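Local coordinates for protein ribosomal RNA small subunit methyltransferase E (Neisseria gonorrhoeae, PDB 5VM8) that probably transfers the methyl group of S-adenosyl methionine to N3 of a uridine in 16S ribosomal RNA, as a knotted two-domain enzyme, at residues M9-L14 against N44-D49; P82-L87 against G108-Q113; T86-I91 against V196-P201; F99-S104 against E138-A143. All coordinates share one frame; numbering follows the deposited sequence.

Contact 1: M9-L14 against N44-D49; sequences MPRFYL and NITLFD
Pro-10 to Leu-14 pair with Thr-46 to Phe-48 as parallel strands, and backbone donors and acceptors alternate along the seam. Thr-46 N donates to Pro-10 O, Phe-12 N to Thr-46 O, Phe-48 N to Phe-12 O and, in the shortest of the four bonds, Leu-14 N to Phe-48 O (2.8 Å). The guanidinium of Arg-11 lies flat on the Phe-48 ring, planes 14° apart, with NH2 above the rim, 3.3 Å from CE1. Each of its nitrogens also donates outside the pair, NE to Glu-145 O, NH2 to Cys-144 O and NH1 to Asn-150 OD1, which fixes the group's rotation; Tyr-13 N donates to Glu-145 OE2. Phe-48 CG lies between its backbone N and carbonyl carbon (chi1 62°), and Tyr-13 CA covers the opposite ring face in a CH-pi contact, 4.0 Å from the centroid. On the other side of the sheet, Phe-12 CE2 meets Ile-45 CG2 at the ring edge (3.7 Å). Asp-49 OD1 accepts from Lys-51 N and Lys-53 N. Strand 11-13 lies at one edge of the mixed sheet of the PUA-like domain; strand 54-62 flanks 44-48 on its far side, bonded to the backbones of Ile-45 and Leu-47, helix 28-36 packs on Phe-12, and helix 128-147 abuts the Arg-11 and Tyr-13 side.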
# COMPACT_ATOMS: atom_id res chain seq x y z
N MET A 9 -9.75 -14.22 -14.52
CA MET A 9 -9.98 -15.05 -13.33
C MET A 9 -9.97 -14.20 -12.06
O MET A 9 -9.13 -13.31 -11.90
CB MET A 9 -8.90 -16.12 -13.21
CG MET A 9 -8.76 -17.04 -14.39
SD MET A 9 -7.21 -17.94 -14.22
CE MET A 9 -7.29 -19.03 -15.65
N PRO A 10 -10.91 -14.45 -11.14
CA PRO A 10 -10.94 -13.70 -9.88
C PRO A 10 -9.70 -14.01 -9.05
O PRO A 10 -9.22 -15.15 -9.03
CB PRO A 10 -12.21 -14.20 -9.18
CG PRO A 10 -12.88 -15.15 -10.15
CD PRO A 10 -11.87 -15.57 -11.15
N ARG A 11 -9.19 -12.99 -8.37
CA ARG A 11 -7.93 -13.08 -7.64
C ARG A 11 -8.16 -13.04 -6.13
O ARG A 11 -8.92 -12.21 -5.62
CB ARG A 11 -7.00 -11.93 -8.05
CG ARG A 11 -6.65 -11.92 -9.54
CD ARG A 11 -5.93 -10.64 -9.97
NE ARG A 11 -5.13 -10.08 -8.88
CZ ARG A 11 -3.87 -10.42 -8.64
NH1 ARG A 11 -3.26 -11.31 -9.41
NH2 ARG A 11 -3.23 -9.88 -7.62
N PHE A 12 -7.50 -13.95 -5.43
CA PHE A 12 -7.65 -14.08 -3.99
C PHE A 12 -6.28 -14.19 -3.35
O PHE A 12 -5.43 -14.97 -3.80
CB PHE A 12 -8.52 -15.31 -3.66
CG PHE A 12 -9.85 -15.30 -4.37
CD1 PHE A 12 -10.90 -14.52 -3.88
CD2 PHE A 12 -10.04 -16.02 -5.53
CE1 PHE A 12 -12.11 -14.48 -4.54
CE2 PHE A 12 -11.25 -15.99 -6.19
CZ PHE A 12 -12.28 -15.22 -5.70
N TYR A 13 -6.07 -13.38 -2.31
CA TYR A 13 -4.85 -13.40 -1.52
C TYR A 13 -4.88 -14.59 -0.57
O TYR A 13 -5.82 -14.75 0.21
CB TYR A 13 -4.75 -12.09 -0.73
CG TYR A 13 -3.63 -12.06 0.27
CD1 TYR A 13 -2.30 -12.08 -0.13
CD2 TYR A 13 -3.90 -12.06 1.63
CE1 TYR A 13 -1.27 -12.06 0.80
CE2 TYR A 13 -2.90 -12.05 2.56
CZ TYR A 13 -1.58 -12.05 2.15
OH TYR A 13 -0.59 -12.03 3.10
N LEU A 14 -3.86 -15.44 -0.65
CA LEU A 14 -3.73 -16.60 0.23
C LEU A 14 -2.26 -16.70 0.67
O LEU A 14 -1.42 -17.21 -0.09
CB LEU A 14 -4.19 -17.89 -0.45
CG LEU A 14 -4.02 -19.20 0.32
CD1 LEU A 14 -4.92 -19.25 1.51
CD2 LEU A 14 -4.25 -20.41 -0.58
N ASN A 44 -11.73 -21.38 -12.99
CA ASN A 44 -10.39 -21.14 -12.49
C ASN A 44 -10.31 -19.81 -11.76
O ASN A 44 -11.00 -18.85 -12.10
CB ASN A 44 -9.37 -21.17 -13.64
CG ASN A 44 -9.20 -22.54 -14.23
OD1 ASN A 44 -9.64 -23.55 -13.67
ND2 ASN A 44 -8.57 -22.59 -15.40
N ILE A 45 -9.45 -19.78 -10.74
CA ILE A 45 -9.18 -18.61 -9.91
C ILE A 45 -7.67 -18.43 -9.77
O ILE A 45 -6.89 -19.31 -10.14
CB ILE A 45 -9.88 -18.73 -8.54
CG1 ILE A 45 -9.37 -19.99 -7.82
CG2 ILE A 45 -11.41 -18.76 -8.70
CD1 ILE A 45 -8.86 -19.77 -6.45
N THR A 46 -7.26 -17.27 -9.26
CA THR A 46 -5.85 -16.98 -9.00
C THR A 46 -5.61 -16.92 -7.50
O THR A 46 -6.37 -16.26 -6.78
CB THR A 46 -5.40 -15.66 -9.64
OG1 THR A 46 -5.45 -15.76 -11.06
CG2 THR A 46 -3.98 -15.32 -9.24
N LEU A 47 -4.57 -17.60 -7.04
CA LEU A 47 -4.16 -17.59 -5.64
C LEU A 47 -2.73 -17.06 -5.57
O LEU A 47 -1.83 -17.62 -6.20
CB LEU A 47 -4.24 -18.99 -5.03
CG LEU A 47 -5.64 -19.61 -4.89
CD1 LEU A 47 -5.59 -21.05 -4.36
CD2 LEU A 47 -6.51 -18.75 -4.00
N PHE A 48 -2.53 -15.98 -4.83
CA PHE A 48 -1.19 -15.42 -4.68
C PHE A 48 -0.85 -15.24 -3.20
O PHE A 48 -1.72 -14.92 -2.38
CB PHE A 48 -1.04 -14.08 -5.43
CG PHE A 48 -1.94 -12.97 -4.96
CD1 PHE A 48 -3.24 -12.85 -5.44
CD2 PHE A 48 -1.46 -12.00 -4.06
CE1 PHE A 48 -4.07 -11.81 -5.02
CE2 PHE A 48 -2.29 -10.95 -3.64
CZ PHE A 48 -3.58 -10.86 -4.12
N ASP A 49 0.42 -15.45 -2.88
CA ASP A 49 0.85 -15.47 -1.49
C ASP A 49 1.31 -14.11 -0.99
O ASP A 49 1.76 -14.01 0.15
CB ASP A 49 1.96 -16.53 -1.26
CG ASP A 49 3.24 -16.25 -2.05
OD1 ASP A 49 3.35 -15.24 -2.77
OD2 ASP A 49 4.17 -17.07 -1.91

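Contact 2: P82-L87 against G108-Q113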
# COMPACT_ATOMS: atom_id res chain seq x y z
N PRO A 82 9.61 -1.23 -10.39
CA PRO A 82 10.96 -1.44 -9.85
C PRO A 82 11.36 -0.34 -8.90
O PRO A 82 12.38 -0.48 -8.20
CB PRO A 82 11.85 -1.44 -11.10
CG PRO A 82 11.13 -0.56 -12.06
CD PRO A 82 9.65 -0.73 -11.78
N LEU A 83 10.61 0.76 -8.88
CA LEU A 83 10.83 1.86 -7.97
C LEU A 83 10.29 1.50 -6.58
O LEU A 83 9.16 1.02 -6.45
CB LEU A 83 10.15 3.12 -8.50
CG LEU A 83 10.40 4.44 -7.79
CD1 LEU A 83 11.90 4.76 -7.81
CD2 LEU A 83 9.58 5.56 -8.46
N ASN A 84 11.10 1.75 -5.56
CA ASN A 84 10.76 1.44 -4.18
C ASN A 84 10.27 2.71 -3.48
O ASN A 84 11.05 3.63 -3.25
CB ASN A 84 11.99 0.85 -3.49
CG ASN A 84 11.66 0.14 -2.22
OD1 ASN A 84 10.98 0.68 -1.36
ND2 ASN A 84 12.15 -1.07 -2.09
N ILE A 85 8.98 2.78 -3.17
CA ILE A 85 8.37 3.95 -2.52
C ILE A 85 7.73 3.52 -1.21
O ILE A 85 6.77 2.74 -1.21
CB ILE A 85 7.30 4.61 -3.41
CG1 ILE A 85 7.86 4.95 -4.78
CG2 ILE A 85 6.75 5.86 -2.70
CD1 ILE A 85 6.77 5.20 -5.82
N THR A 86 8.20 4.08 -0.09
CA THR A 86 7.50 3.96 1.19
C THR A 86 6.70 5.24 1.39
O THR A 86 7.28 6.33 1.43
CB THR A 86 8.47 3.76 2.35
OG1 THR A 86 9.20 2.54 2.17
CG2 THR A 86 7.74 3.77 3.72
N LEU A 87 5.39 5.11 1.56
CA LEU A 87 4.52 6.22 1.90
C LEU A 87 4.43 6.29 3.42
O LEU A 87 3.89 5.38 4.05
CB LEU A 87 3.14 6.03 1.27
CG LEU A 87 1.98 6.91 1.78
CD1 LEU A 87 2.29 8.40 1.66
CD2 LEU A 87 0.68 6.54 1.03
N GLY A 108 1.17 1.46 -6.99
CA GLY A 108 2.37 0.67 -6.88
C GLY A 108 3.25 0.94 -5.68
O GLY A 108 4.42 0.52 -5.69
N VAL A 109 2.75 1.63 -4.66
CA VAL A 109 3.56 1.91 -3.48
C VAL A 109 4.03 0.60 -2.88
O VAL A 109 3.32 -0.42 -2.92
CB VAL A 109 2.74 2.77 -2.49
CG1 VAL A 109 1.76 1.92 -1.67
CG2 VAL A 109 3.63 3.59 -1.62
N THR A 110 5.27 0.58 -2.37
CA THR A 110 5.84 -0.69 -1.90
C THR A 110 5.67 -0.91 -0.41
O THR A 110 5.68 -2.06 0.03
CB THR A 110 7.33 -0.82 -2.24
OG1 THR A 110 8.13 -0.30 -1.17
CG2 THR A 110 7.66 -0.09 -3.50
N ALA A 111 5.52 0.15 0.39
CA ALA A 111 5.25 -0.02 1.81
C ALA A 111 4.56 1.23 2.33
O ALA A 111 4.67 2.31 1.75
CB ALA A 111 6.54 -0.29 2.60
N ILE A 112 3.86 1.07 3.45
CA ILE A 112 3.07 2.13 4.06
C ILE A 112 3.36 2.13 5.56
O ILE A 112 3.25 1.10 6.23
CB ILE A 112 1.57 1.96 3.79
CG1 ILE A 112 1.29 2.11 2.29
CG2 ILE A 112 0.77 2.98 4.60
CD1 ILE A 112 0.06 1.33 1.80
N GLN A 113 3.78 3.29 6.08
CA GLN A 113 4.12 3.49 7.48
C GLN A 113 3.14 4.52 8.04
O GLN A 113 3.36 5.73 7.90
CB GLN A 113 5.57 3.93 7.65
CG GLN A 113 6.01 4.23 9.09
CD GLN A 113 5.92 3.02 10.00
OE1 GLN A 113 6.83 2.18 10.03
NE2 GLN A 113 4.83 2.92 10.75
O HOH W 1 6.24 1.86 -6.56
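Ile-85 O is gripped by two consecutive amides, Thr-110 N at 2.9 Å, lying in the carbonyl plane, and Ala-111 N at 3.3 Å. Val-109 CG2 presses on the same oxygen and also touches the side chains of Ile-85 and Leu-87. Beside this site Thr-110 OG1 donates to Asn-84 OD1 (3.0 Å), approaching from above the amide plane, 61° out of it; the two side chains cross at about a right angle. Thr-110 CG2 is anti to its own carbonyl carbon and packs tightly against the other backbone, 3.2 Å from Ile-85 N. The two strands are the ends of a beta-alpha-beta crossover, in which strand 85-90 leads through helix 94-106 into the neighbouring parallel strand 111-116. Gly-108 ends that helix in a Schellman motif, its positive phi suiting a residue without a side chain. Beyond the carbonyl that accepts two amides, regular parallel pairing takes over: Leu-87 N donates to Ala-111 O (2.9 Å) and Gln-113 N to Leu-87 O (2.9 Å). Ile-112 and Leu-87 turn their side chains to the sheet face covered by helix 94-106. The side-chain amide of Gln-113 leads away from strand 85-90, where its NE2 binds Pro-157 O.

Contact 3: T86-I91 against V196-P201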
# COMPACT_ATOMS: atom_id res chain seq x y z
N THR A 86 8.20 4.08 -0.09
CA THR A 86 7.50 3.96 1.19
C THR A 86 6.70 5.24 1.39
O THR A 86 7.28 6.33 1.43
CB THR A 86 8.47 3.76 2.35
OG1 THR A 86 9.20 2.54 2.17
CG2 THR A 86 7.74 3.77 3.72
N LEU A 87 5.39 5.11 1.56
CA LEU A 87 4.52 6.22 1.90
C LEU A 87 4.43 6.29 3.42
O LEU A 87 3.89 5.38 4.05
CB LEU A 87 3.14 6.03 1.27
CG LEU A 87 1.98 6.91 1.78
CD1 LEU A 87 2.29 8.40 1.66
CD2 LEU A 87 0.68 6.54 1.03
N ILE A 88 5.00 7.33 4.01
CA ILE A 88 4.80 7.63 5.42
C ILE A 88 3.64 8.60 5.50
O ILE A 88 3.81 9.80 5.21
CB ILE A 88 6.05 8.23 6.08
CG1 ILE A 88 7.26 7.30 5.98
CG2 ILE A 88 5.78 8.51 7.57
CD1 ILE A 88 8.44 7.81 6.78
N GLN A 89 2.50 8.12 6.01
CA GLN A 89 1.22 8.83 6.03
C GLN A 89 0.77 9.08 7.46
O GLN A 89 0.57 8.13 8.23
CB GLN A 89 0.16 8.00 5.29
CG GLN A 89 -1.24 8.61 5.32
CD GLN A 89 -1.29 9.90 4.54
OE1 GLN A 89 -1.03 9.90 3.33
NE2 GLN A 89 -1.57 11.03 5.22
N SER A 90 0.57 10.34 7.81
CA SER A 90 -0.05 10.66 9.09
C SER A 90 -1.50 10.21 9.11
O SER A 90 -2.24 10.45 8.15
CB SER A 90 0.00 12.15 9.38
OG SER A 90 1.28 12.64 9.08
N ILE A 91 -1.90 9.59 10.23
CA ILE A 91 -3.23 9.03 10.36
C ILE A 91 -4.25 10.11 10.09
O ILE A 91 -4.18 11.19 10.68
CB ILE A 91 -3.46 8.46 11.76
CG1 ILE A 91 -2.32 7.53 12.19
CG2 ILE A 91 -4.76 7.71 11.80
CD1 ILE A 91 -2.21 6.33 11.36
N VAL A 196 11.43 7.60 0.28
CA VAL A 196 10.60 7.67 1.47
C VAL A 196 9.86 8.99 1.37
O VAL A 196 10.47 10.05 1.22
CB VAL A 196 11.44 7.58 2.76
CG1 VAL A 196 10.56 7.84 3.96
CG2 VAL A 196 12.05 6.20 2.86
N PHE A 197 8.55 8.90 1.45
CA PHE A 197 7.69 10.01 1.12
C PHE A 197 6.74 10.24 2.28
O PHE A 197 6.02 9.32 2.67
CB PHE A 197 6.98 9.60 -0.19
CG PHE A 197 5.85 10.45 -0.60
CD1 PHE A 197 6.01 11.82 -0.71
CD2 PHE A 197 4.67 9.87 -0.99
CE1 PHE A 197 4.97 12.61 -1.15
CE2 PHE A 197 3.62 10.66 -1.42
CZ PHE A 197 3.79 12.04 -1.51
N MET A 198 6.69 11.48 2.79
CA MET A 198 5.97 11.79 4.03
C MET A 198 4.80 12.72 3.75
O MET A 198 4.96 13.77 3.13
CB MET A 198 6.84 12.45 5.07
CG MET A 198 7.88 11.58 5.66
SD MET A 198 8.08 12.22 7.32
CE MET A 198 6.34 12.09 7.73
N VAL A 199 3.62 12.34 4.24
CA VAL A 199 2.42 13.11 3.99
C VAL A 199 1.70 13.40 5.30
O VAL A 199 1.59 12.52 6.16
CB VAL A 199 1.48 12.39 2.99
CG1 VAL A 199 0.28 13.24 2.70
CG2 VAL A 199 2.25 12.09 1.71
N GLY A 200 1.17 14.61 5.43
CA GLY A 200 0.46 15.01 6.62
C GLY A 200 -1.02 14.70 6.62
O GLY A 200 -1.59 14.20 5.65
N PRO A 201 -1.65 14.96 7.76
CA PRO A 201 -3.09 14.72 7.89
C PRO A 201 -3.88 15.90 7.36
O PRO A 201 -3.28 16.81 6.77
CB PRO A 201 -3.29 14.54 9.41
CG PRO A 201 -2.19 15.43 10.03
CD PRO A 201 -1.02 15.41 9.03
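Leu-87 CD1 approaches the Phe-197 ring obliquely, 3.9 Å from CD2, while Val-199 CG2 lies over one face of that ring, 3.5 Å above its plane and displaced toward the rim. The same leucine methyl touches Val-199 CG2, so the three side chains interlock on one side of the sheet. The other flat group there is the amide of Gln-89. Its chain bends at chi2 (66°), bringing CD back toward Val-199, and OE1 rests 3.6 Å from Val-199 CB. NE2 donates to Ser-90 O at 3.1 Å, in the amide plane and nearly straight (167°), and reaches Gly-200 O across the seam by a weak bond.

Val-199 O takes two donors from a single residue, Ser-90 N at 2.9 Å and Ser-90 OG, also at 2.9 Å. Earlier in the ladder, Phe-197 N donates to Thr-86 O, Ile-88 N to Phe-197 O and Val-199 N to Ile-88 O, a regular parallel pairing. On the opposite side of the sheet Ile-88 bridges two neighbours, its CD1 against Val-196 CG1 (3.5 Å) and its CG2 against Met-198 CE (3.6 Å). Further along, Pro-201 CD packs on Ser-90 CB. In SPOUT methyltransferases the loops leaving this end of the sheet typically build the cofactor pocket. Strand 85-90 runs between 111-116 and 195-199 inside the parallel sheet; helix 94-106 packs on Leu-87 and Gln-89, and helix 232-244 on Phe-197 and Val-199.

Contact 4: F99-S104 against E138-A143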
# COMPACT_ATOMS: atom_id res chain seq x y z
N PHE A 99 -9.00 6.05 0.91
CA PHE A 99 -8.63 6.34 -0.47
C PHE A 99 -7.13 6.45 -0.63
O PHE A 99 -6.56 5.95 -1.61
CB PHE A 99 -9.31 7.62 -0.96
CG PHE A 99 -10.78 7.46 -1.21
CD1 PHE A 99 -11.30 6.22 -1.55
CD2 PHE A 99 -11.64 8.54 -1.11
CE1 PHE A 99 -12.66 6.07 -1.78
CE2 PHE A 99 -13.00 8.39 -1.34
CZ PHE A 99 -13.51 7.15 -1.68
N THR A 100 -6.45 7.10 0.33
CA THR A 100 -5.01 7.17 0.24
C THR A 100 -4.43 5.76 0.19
O THR A 100 -3.66 5.43 -0.71
CB THR A 100 -4.43 7.97 1.42
OG1 THR A 100 -4.83 9.35 1.32
CG2 THR A 100 -2.93 7.91 1.40
N LEU A 101 -4.89 4.89 1.09
CA LEU A 101 -4.34 3.54 1.16
C LEU A 101 -4.68 2.75 -0.10
O LEU A 101 -3.82 2.05 -0.66
CB LEU A 101 -4.86 2.84 2.41
CG LEU A 101 -4.20 3.33 3.71
CD1 LEU A 101 -4.98 2.92 4.95
CD2 LEU A 101 -2.77 2.77 3.82
N GLN A 102 -5.93 2.83 -0.56
CA GLN A 102 -6.33 2.03 -1.72
C GLN A 102 -5.63 2.49 -3.00
O GLN A 102 -5.06 1.67 -3.73
CB GLN A 102 -7.84 2.09 -1.90
CG GLN A 102 -8.31 1.36 -3.17
CD GLN A 102 -9.80 1.46 -3.36
OE1 GLN A 102 -10.31 2.45 -3.88
NE2 GLN A 102 -10.52 0.46 -2.89
N LYS A 103 -5.66 3.80 -3.29
CA LYS A 103 -5.14 4.26 -4.58
C LYS A 103 -3.63 4.20 -4.62
O LYS A 103 -3.05 3.96 -5.69
CB LYS A 103 -5.64 5.67 -4.90
CG LYS A 103 -7.01 5.69 -5.59
CD LYS A 103 -8.06 5.04 -4.71
CE LYS A 103 -9.42 5.09 -5.30
NZ LYS A 103 -9.60 3.89 -6.19
N SER A 104 -2.96 4.40 -3.48
CA SER A 104 -1.51 4.31 -3.44
C SER A 104 -1.05 2.88 -3.76
O SER A 104 0.03 2.70 -4.36
CB SER A 104 -1.00 4.83 -2.08
OG SER A 104 -0.98 3.84 -1.08
N GLU A 138 -6.50 -4.89 5.33
CA GLU A 138 -7.49 -5.51 4.46
C GLU A 138 -7.80 -4.64 3.23
O GLU A 138 -8.06 -5.17 2.14
CB GLU A 138 -8.77 -5.83 5.24
N ILE A 139 -7.81 -3.31 3.39
CA ILE A 139 -8.01 -2.46 2.21
C ILE A 139 -6.85 -2.63 1.23
O ILE A 139 -7.05 -2.73 0.01
CB ILE A 139 -8.20 -0.99 2.60
CG1 ILE A 139 -9.55 -0.78 3.28
CG2 ILE A 139 -8.06 -0.07 1.39
CD1 ILE A 139 -9.61 0.53 4.06
N VAL A 140 -5.63 -2.71 1.75
CA VAL A 140 -4.46 -2.92 0.90
C VAL A 140 -4.55 -4.27 0.18
O VAL A 140 -4.22 -4.38 -1.01
CB VAL A 140 -3.18 -2.79 1.75
CG1 VAL A 140 -1.97 -3.40 1.02
CG2 VAL A 140 -2.93 -1.32 2.10
N ILE A 141 -4.95 -5.31 0.89
CA ILE A 141 -5.02 -6.64 0.30
C ILE A 141 -6.03 -6.66 -0.84
O ILE A 141 -5.78 -7.20 -1.93
CB ILE A 141 -5.37 -7.67 1.39
CG1 ILE A 141 -4.14 -7.90 2.27
CG2 ILE A 141 -5.92 -8.97 0.78
CD1 ILE A 141 -4.46 -8.56 3.59
N SER A 142 -7.20 -6.05 -0.61
CA SER A 142 -8.22 -5.99 -1.64
C SER A 142 -7.73 -5.23 -2.86
O SER A 142 -8.01 -5.64 -4.00
CB SER A 142 -9.47 -5.32 -1.08
OG SER A 142 -10.13 -6.21 -0.21
N ALA A 143 -6.97 -4.16 -2.65
CA ALA A 143 -6.46 -3.37 -3.76
C ALA A 143 -5.46 -4.16 -4.57
O ALA A 143 -5.38 -3.99 -5.79
CB ALA A 143 -5.84 -2.05 -3.26
O HOH W 2 -9.37 -1.81 -1.18
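Leu-101 opens the helix-helix contact with two loose apolar touches, CB against Ile-139 CG2 and CD2 against Val-140 CG2, each at 4.4 Å. Gln-102 follows and makes the closer approaches. Its CB meets Ile-139 CG2 at 3.9 Å, and its carbonyl oxygen sits 3.8 Å from Ala-143 CB, where the small side chain lets the two backbones come near. Gln-102 CG is anti to the backbone N (chi1 176°) and the chain is extended beyond it; the amide meets a water at its NE2 end. NE2 donates to this water, 3.1 Å away, which in turn donates to Ile-139 O (2.8 Å); that carbonyl also accepts the helical bond from Ala-143 N. The other end of the amide, OE1, accepts from Lys-103 NZ at 2.8 Å, and the lysine ammonium forms a salt bridge with Glu-106. Ser-104 rests on Leu-87 and Ile-112 of the sheet. The helix segments run in roughly the same direction, 29° apart. Leu-101 and Val-140 both rest on Ile-112 of strand 111-116, which places the two helices side by side on one face of a parallel sheet, as expected of the layered alpha/beta fold of SPOUT methyltransferases.

Contact 1 comes first along the chain and belongs to the PUA-like domain, while contacts 2, 3 and 4 lie in the SPOUT domain. There the segments of contacts 2 and 4 alternate, and contact 4 falls within the sequence span between the two segments of contact 3. Contacts 2 and 3 share strand 85-90, with centres about 11 Å apart, and join it to its two neighbours in the parallel sheet. The centre of contact 4 is about 13 Å from that of contact 2. Tyr-13 of contact 1 packs on Ile-141 of contact 4, although their centres are about 17 Å apart. Helix 128-147 therefore links the N-terminal sheet with the knotted, cofactor-binding domain.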